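Local structure of putative type III secretion protein YscO (Vibrio parahaemolyticus, 4MH6) at residues A[55-60]-A[111-116]. The protein is of unknown function but is probably a coiled-coil component of a bacterial type III secretion system. Numbering follows the deposited sequence.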
# COMPACT_ATOMS: atom_id res chain seq x y z
N ALA A 55 -3.80 10.37 1.99
CA ALA A 55 -3.55 11.65 1.33
C ALA A 55 -4.74 12.58 1.53
O ALA A 55 -4.58 13.78 1.71
CB ALA A 55 -3.30 11.44 -0.15
N ALA A 56 -5.95 12.01 1.50
CA ALA A 56 -7.17 12.79 1.68
C ALA A 56 -7.20 13.31 3.10
O ALA A 56 -7.59 14.44 3.32
CB ALA A 56 -8.40 11.95 1.40
N GLU A 57 -6.81 12.47 4.04
CA GLU A 57 -6.76 12.86 5.45
C GLU A 57 -5.73 13.97 5.69
O GLU A 57 -5.95 14.86 6.51
CB GLU A 57 -6.47 11.65 6.34
CG GLU A 57 -7.71 10.86 6.69
CD GLU A 57 -8.68 11.66 7.57
OE1 GLU A 57 -9.87 11.26 7.62
OE2 GLU A 57 -8.27 12.70 8.21
N LEU A 58 -4.63 13.89 4.94
CA LEU A 58 -3.56 14.88 5.03
C LEU A 58 -4.07 16.21 4.58
O LEU A 58 -3.90 17.20 5.26
CB LEU A 58 -2.37 14.48 4.17
CG LEU A 58 -1.19 15.46 4.16
CD1 LEU A 58 -0.74 15.87 5.56
CD2 LEU A 58 -0.02 14.87 3.37
N GLN A 59 -4.71 16.19 3.42
CA GLN A 59 -5.28 17.38 2.81
C GLN A 59 -6.20 18.09 3.84
O GLN A 59 -6.06 19.29 4.06
CB GLN A 59 -6.02 16.94 1.53
CG GLN A 59 -6.07 17.99 0.44
CD GLN A 59 -6.98 19.17 0.76
OE1 GLN A 59 -6.53 20.33 0.77
NE2 GLN A 59 -8.25 18.88 1.04
N LYS A 60 -7.09 17.34 4.50
CA LYS A 60 -8.01 17.88 5.53
C LYS A 60 -7.28 18.44 6.71
O LYS A 60 -7.65 19.51 7.23
CB LYS A 60 -8.95 16.81 6.05
CG LYS A 60 -9.97 16.34 5.04
CD LYS A 60 -10.84 15.22 5.59
CE LYS A 60 -11.80 14.71 4.52
NZ LYS A 60 -12.56 13.52 4.96
N LYS A 111 -1.03 20.96 14.19
CA LYS A 111 0.20 20.83 13.42
C LYS A 111 0.80 19.45 13.64
O LYS A 111 1.48 18.91 12.77
CB LYS A 111 1.27 21.82 13.84
CG LYS A 111 0.98 23.30 13.66
CD LYS A 111 2.31 23.99 13.41
CE LYS A 111 2.22 25.49 13.23
NZ LYS A 111 2.15 26.22 14.53
N GLN A 112 0.59 18.91 14.83
CA GLN A 112 1.10 17.60 15.21
C GLN A 112 0.39 16.54 14.38
O GLN A 112 1.02 15.61 13.90
CB GLN A 112 0.87 17.38 16.72
CG GLN A 112 1.35 16.05 17.28
CD GLN A 112 2.85 15.84 17.10
OE1 GLN A 112 3.63 16.78 17.17
NE2 GLN A 112 3.25 14.58 16.87
N ARG A 113 -0.92 16.69 14.23
CA ARG A 113 -1.73 15.79 13.41
C ARG A 113 -1.18 15.77 11.96
O ARG A 113 -1.06 14.70 11.36
CB ARG A 113 -3.15 16.29 13.39
CG ARG A 113 -4.19 15.49 12.59
CD ARG A 113 -4.85 14.34 13.36
NE ARG A 113 -4.27 13.02 13.12
CZ ARG A 113 -4.79 12.12 12.28
NH1 ARG A 113 -5.90 12.37 11.58
NH2 ARG A 113 -4.19 10.94 12.13
N VAL A 114 -0.84 16.93 11.40
CA VAL A 114 -0.31 16.99 10.02
C VAL A 114 0.99 16.21 9.90
O VAL A 114 1.19 15.45 8.96
CB VAL A 114 -0.08 18.42 9.51
CG1 VAL A 114 0.68 18.41 8.21
CG2 VAL A 114 -1.39 19.15 9.33
N ALA A 115 1.88 16.43 10.86
CA ALA A 115 3.15 15.75 10.88
C ALA A 115 2.91 14.23 10.93
O ALA A 115 3.49 13.47 10.13
CB ALA A 115 3.94 16.21 12.10
N GLU A 116 2.05 13.81 11.87
CA GLU A 116 1.71 12.39 12.05
C GLU A 116 1.15 11.77 10.79
O GLU A 116 1.55 10.66 10.42
CB GLU A 116 0.76 12.19 13.25
CG GLU A 116 1.48 12.31 14.60
CD GLU A 116 0.56 12.35 15.83
OE1 GLU A 116 -0.45 13.10 15.83
OE2 GLU A 116 0.89 11.68 16.84
O HOH W 1 -7.49 14.80 9.96
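Leu-58 and Val-114 mark the nearest approach of the helical segments 55-60 and 111-116, which run antiparallel with these two CA atoms 6.3 Å apart; no hydrogen bond joins the two segments directly. Leu-58 carries the apolar contact: a chi1 of 179° puts CG opposite the backbone N, and from there the side chain reaches across and sets CD1 3.9 Å from Val-114 CG1. The same methyl lies 3.9 Å from Val-114 O, and the two side chains meet at about a right angle. Beside this pair, Glu-57 and Arg-113 bring opposite charges together without a salt bridge. Glu-57 OE2 stands at the edge of the guanidinium, near its plane, 4.1 Å from Arg-113 NH1, and the carboxylate and guanidinium planes are turned 48° apart. A water spans the gap, donating to Glu-57 OE2 at 2.8 Å and accepting a weak bond from Arg-113 NH1 at 3.3 Å. One apolar pair flanked by opposite charges, none of the four residues buried, is consistent with the predicted coiled coil. Helices 18-84 and 90-167 form this long hairpin: Leu-58 also packs on Val-117, Lys-118 and Leu-121 of helix 90-167, while Val-114 touches Ala-61 and Glu-62 of helix 18-84.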